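Local coordinates for arylamine n-acetyltransferase (Mycobacterium smegmatis, PDB 1W5R), which transfers an acetyl group from acetyl-CoA to arylamines by way of a catalytic triad, one member of which is replaced in this engineered variant, at residues T152-Y157 with D219-L224; L144-V149 with L159-D164. The protein carries 1 engineered substitution. All blocks are in the same frame, centred on the assembly; numbering follows the deposited sequence.

Contact 1. Residues T152-Y157 with D219-L224; sequences TRHEPY and DARYNL
Glu155 and Arg221 form a buried salt bridge between two antiparallel sheets of the arylamine N-acetyltransferase fold, joining the loop before strand 157-162 of the larger sheet to strand 220-225 of the smaller one. The loop begins with an ST turn at Thr152, whose OG1 accepts from His154 N at 3.0 Å and also bonds to Glu155 O at 2.6 Å. One hydroxyl both accepts from and donates to the backbone that follows it, holding Thr152 to Glu155 in a tight turn. Arg153 turns its guanidinium toward Asp218, with which it makes a salt bridge just ahead of the second segment, and His154 NE2 sits over one face of that group. His154 is directed at the strand. Its ND1 lies over one face of the Arg221 guanidinium, but with the two planes 50° apart this is an oblique crossing and not a stack, and His154 CB comes within 3.8 Å of Arg221 NH2. Glu155 folds at chi2 (91°), which brings its carboxylate round to meet the extended arm of Arg221 tip to tip. The grip is side-on and nearly coplanar: Arg221 NH2 gives a 2.8 Å bond to Glu155 OE1 and Arg221 NE a 2.9 Å bond to Glu155 OE2, each oxygen using its syn lone pair. A further NE bond to OE1 is weak. NH1 bonds to the carbonyl oxygens of Gly135 and Thr137, so the guanidinium is held against rotation by Glu155 on NE and NH2 and by two carbonyls on NH1; Glu155 probably balances its charge. Tyr157 also points its ring tip at this group, yet its hydroxyl bonds to Gln136 O; the 3.1 Å approach of Tyr157 OH to Arg221 NH2 has too poor an angle for a hydrogen bond.

Contact 2. Residues L144-V149 with L159-D164; sequences LEAGPV and LTRHGD
Ala146 CB meets the guanidinium of Arg161 obliquely, on neither a face nor an edge, while Gly163 CA lies at the edge of that flat group, in its plane. Arg161 NH1 also bonds to Gly163 O at 2.9 Å, turning the head of the side chain back toward its own hairpin turn. Its CG stands between the backbone N and the carbonyl carbon (chi1 74°), which lays the aliphatic stem against the methyl: Ala146 CB to Arg161 CG is 3.6 Å. The backbones are joined by one short, straight bond, Gly147 N to Leu159 O, 2.7 Å and 171° at the hydrogen. At the positive phi of Gly147 (125°) a side chain would jam against the preceding carbonyl oxygen, which calls for glycine. One water accepts from Leu159 N and donates to Glu145 O and Pro148 O, filling in where direct pairing stops. Leu144 CD1 and Leu159 CD1 are modelled only 3.3 Å apart, so the exact placing of the Leu144 methyls is doubtful. It all lies at the surface, on the link between the two outermost strands of the eight-stranded sheet, 142-143 and 149-150: buried Leu159 packs on Ile142, Leu168 and Phe182, while Thr160 pairs with Thr167 of strand 165-172.

Contacts 1 and 2 have centres about 21 Å apart, and their segments alternate along the chain: 144-149, 152-157, 159-164 and, much later, 219-224. The first three make up one continuous run around strands 149-150 and 157-162 at the border of the eight-stranded sheet. Contact 2 closes this run on itself at the surface, whereas contact 1 carries its middle loop inward to the separate five-stranded sheet. The two meet where Pro156 CB packs on Val149 CG1 at 3.8 Å. A single edge hairpin is therefore fastened locally at its outer end and to the other sheet through its connecting loop.

Contact 1. Residues T152-Y157 with D219-L224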
# COMPACT_ATOMS: atom_id res chain seq x y z
N THR A 152 18.03 14.22 9.45
CA THR A 152 18.45 12.82 9.54
C THR A 152 18.37 12.21 8.13
O THR A 152 18.10 12.92 7.15
CB THR A 152 17.53 12.01 10.50
OG1 THR A 152 16.24 11.80 9.88
CG2 THR A 152 17.36 12.74 11.84
N ARG A 153 18.58 10.89 8.04
CA ARG A 153 18.41 10.17 6.77
C ARG A 153 16.97 10.21 6.26
O ARG A 153 16.71 9.95 5.09
CB ARG A 153 18.87 8.71 6.85
CG ARG A 153 20.33 8.48 7.16
CD ARG A 153 20.73 7.03 6.92
NE ARG A 153 19.91 6.07 7.67
CZ ARG A 153 19.25 5.05 7.15
NH1 ARG A 153 19.27 4.78 5.85
NH2 ARG A 153 18.55 4.25 7.95
N HIS A 154 16.03 10.53 7.16
CA HIS A 154 14.61 10.58 6.83
C HIS A 154 14.07 11.96 7.23
O HIS A 154 14.48 12.95 6.62
CB HIS A 154 13.85 9.40 7.47
CG HIS A 154 14.38 8.06 7.02
ND1 HIS A 154 13.69 7.23 6.17
CD2 HIS A 154 15.57 7.47 7.26
CE1 HIS A 154 14.42 6.14 5.94
NE2 HIS A 154 15.56 6.27 6.59
N GLU A 155 13.21 12.03 8.24
CA GLU A 155 12.53 13.29 8.62
C GLU A 155 13.41 14.10 9.56
O GLU A 155 14.30 13.55 10.21
CB GLU A 155 11.20 13.02 9.34
CG GLU A 155 10.27 12.04 8.69
CD GLU A 155 10.50 10.61 9.17
OE1 GLU A 155 11.62 10.28 9.62
OE2 GLU A 155 9.56 9.81 9.05
N PRO A 156 13.14 15.41 9.66
CA PRO A 156 13.77 16.19 10.72
C PRO A 156 13.32 15.73 12.12
O PRO A 156 12.15 15.36 12.32
CB PRO A 156 13.28 17.61 10.47
CG PRO A 156 12.70 17.61 9.10
CD PRO A 156 12.31 16.23 8.75
N TYR A 157 14.25 15.76 13.07
CA TYR A 157 13.94 15.52 14.49
C TYR A 157 14.41 16.71 15.32
O TYR A 157 15.19 17.53 14.84
CB TYR A 157 14.61 14.24 15.02
CG TYR A 157 13.95 12.93 14.63
CD1 TYR A 157 13.80 12.56 13.29
CD2 TYR A 157 13.49 12.05 15.61
CE1 TYR A 157 13.20 11.34 12.92
CE2 TYR A 157 12.90 10.82 15.26
CZ TYR A 157 12.75 10.49 13.93
OH TYR A 157 12.18 9.29 13.57
N ASP A 219 14.54 4.08 1.88
CA ASP A 219 13.38 4.68 1.20
C ASP A 219 12.11 4.72 2.01
O ASP A 219 11.20 5.49 1.69
CB ASP A 219 13.07 3.93 -0.10
CG ASP A 219 14.16 4.06 -1.13
OD1 ASP A 219 14.80 5.13 -1.20
OD2 ASP A 219 14.36 3.09 -1.89
N ALA A 220 12.00 3.89 3.05
CA ALA A 220 10.69 3.78 3.70
C ALA A 220 10.76 3.27 5.13
O ALA A 220 11.66 2.52 5.47
CB ALA A 220 9.76 2.88 2.88
N ARG A 221 9.77 3.67 5.92
CA ARG A 221 9.56 3.11 7.26
C ARG A 221 8.41 2.12 7.18
O ARG A 221 7.36 2.44 6.63
CB ARG A 221 9.22 4.21 8.26
CG ARG A 221 10.32 5.24 8.43
CD ARG A 221 9.87 6.37 9.36
NE ARG A 221 10.94 7.32 9.69
CZ ARG A 221 11.91 7.08 10.58
NH1 ARG A 221 11.96 5.91 11.23
NH2 ARG A 221 12.83 8.01 10.83
N TYR A 222 8.62 0.93 7.75
CA TYR A 222 7.61 -0.12 7.76
C TYR A 222 7.20 -0.41 9.19
O TYR A 222 8.06 -0.66 10.03
CB TYR A 222 8.17 -1.41 7.14
CG TYR A 222 8.55 -1.24 5.70
CD1 TYR A 222 9.79 -0.72 5.34
CD2 TYR A 222 7.66 -1.60 4.68
CE1 TYR A 222 10.13 -0.56 4.01
CE2 TYR A 222 7.99 -1.44 3.34
CZ TYR A 222 9.23 -0.93 3.01
OH TYR A 222 9.57 -0.75 1.68
N ASN A 223 5.89 -0.36 9.45
CA ASN A 223 5.40 -0.65 10.79
C ASN A 223 4.14 -1.47 10.77
O ASN A 223 3.09 -0.99 10.31
CB ASN A 223 5.16 0.62 11.61
CG ASN A 223 4.90 0.30 13.06
OD1 ASN A 223 5.79 -0.16 13.75
ND2 ASN A 223 3.67 0.46 13.50
N LEU A 224 4.25 -2.70 11.24
CA LEU A 224 3.13 -3.63 11.32
C LEU A 224 2.59 -3.64 12.74
O LEU A 224 3.35 -3.85 13.68
CB LEU A 224 3.62 -5.04 10.97
CG LEU A 224 2.61 -6.19 11.05
CD1 LEU A 224 1.65 -6.12 9.85
CD2 LEU A 224 3.29 -7.55 11.08

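Contact 2. Residues L144-V149 with L159-D164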
# COMPACT_ATOMS: atom_id res chain seq x y z
N LEU A 144 23.09 15.36 20.95
CA LEU A 144 22.27 15.42 22.17
C LEU A 144 22.39 16.86 22.69
O LEU A 144 23.17 17.19 23.59
CB LEU A 144 22.75 14.36 23.19
CG LEU A 144 21.81 14.05 24.37
CD1 LEU A 144 20.43 14.65 24.13
CD2 LEU A 144 21.70 12.55 24.58
N GLU A 145 21.63 17.69 22.05
CA GLU A 145 21.63 19.12 22.24
C GLU A 145 20.22 19.65 22.03
O GLU A 145 19.64 19.47 20.95
CB GLU A 145 22.62 19.74 21.26
CG GLU A 145 22.80 21.25 21.36
CD GLU A 145 23.38 21.88 20.10
OE1 GLU A 145 23.26 23.12 19.96
OE2 GLU A 145 23.96 21.14 19.28
N ALA A 146 19.67 20.27 23.06
CA ALA A 146 18.33 20.81 22.94
C ALA A 146 18.30 22.09 22.15
O ALA A 146 19.18 22.94 22.27
CB ALA A 146 17.72 21.04 24.33
N GLY A 147 17.26 22.24 21.33
CA GLY A 147 17.03 23.48 20.58
C GLY A 147 16.90 23.32 19.08
O GLY A 147 15.81 23.54 18.53
N PRO A 148 18.00 22.96 18.39
CA PRO A 148 17.94 22.96 16.93
C PRO A 148 17.16 21.81 16.31
O PRO A 148 17.16 20.68 16.82
CB PRO A 148 19.41 22.84 16.50
CG PRO A 148 20.23 22.96 17.75
CD PRO A 148 19.34 22.60 18.89
N VAL A 149 16.50 22.11 15.20
CA VAL A 149 15.97 21.08 14.33
C VAL A 149 17.15 20.42 13.63
O VAL A 149 18.03 21.11 13.09
CB VAL A 149 15.02 21.67 13.28
CG1 VAL A 149 14.69 20.64 12.21
CG2 VAL A 149 13.75 22.17 13.94
N LEU A 159 15.36 17.84 19.64
CA LEU A 159 15.37 17.71 21.09
C LEU A 159 15.04 19.06 21.71
O LEU A 159 15.54 20.10 21.27
CB LEU A 159 16.73 17.24 21.60
CG LEU A 159 17.07 15.77 21.36
CD1 LEU A 159 18.57 15.51 21.54
CD2 LEU A 159 16.25 14.86 22.28
N THR A 160 14.17 19.04 22.70
CA THR A 160 13.94 20.21 23.56
C THR A 160 14.10 19.74 25.00
O THR A 160 14.08 18.53 25.27
CB THR A 160 12.55 20.82 23.35
OG1 THR A 160 11.54 19.82 23.48
CG2 THR A 160 12.44 21.46 21.97
N ARG A 161 14.31 20.66 25.93
CA ARG A 161 14.41 20.26 27.31
C ARG A 161 13.84 21.27 28.29
O ARG A 161 13.85 22.49 28.02
CB ARG A 161 15.86 19.92 27.68
CG ARG A 161 16.80 21.11 27.83
CD ARG A 161 18.21 20.65 28.20
NE ARG A 161 19.13 21.79 28.30
CZ ARG A 161 19.27 22.56 29.38
NH1 ARG A 161 18.53 22.34 30.46
NH2 ARG A 161 20.14 23.56 29.36
N HIS A 162 13.32 20.74 29.39
CA HIS A 162 13.01 21.52 30.58
C HIS A 162 13.89 20.92 31.66
O HIS A 162 13.67 19.77 32.06
CB HIS A 162 11.54 21.31 30.95
CG HIS A 162 10.58 22.10 30.12
ND1 HIS A 162 9.24 22.19 30.42
CD2 HIS A 162 10.78 22.85 29.01
CE1 HIS A 162 8.65 22.97 29.53
NE2 HIS A 162 9.55 23.38 28.66
N GLY A 163 14.90 21.66 32.10
CA GLY A 163 15.91 21.11 33.02
C GLY A 163 16.58 19.92 32.34
O GLY A 163 16.99 20.03 31.19
N ASP A 164 16.68 18.79 33.03
CA ASP A 164 17.26 17.60 32.41
C ASP A 164 16.22 16.70 31.71
O ASP A 164 16.59 15.69 31.14
CB ASP A 164 18.11 16.78 33.39
CG ASP A 164 19.00 15.75 32.69
OD1 ASP A 164 19.65 16.09 31.68
OD2 ASP A 164 19.02 14.59 33.14
O HOH W 1 17.91 19.08 18.81
O HOH W 2 20.94 20.70 25.54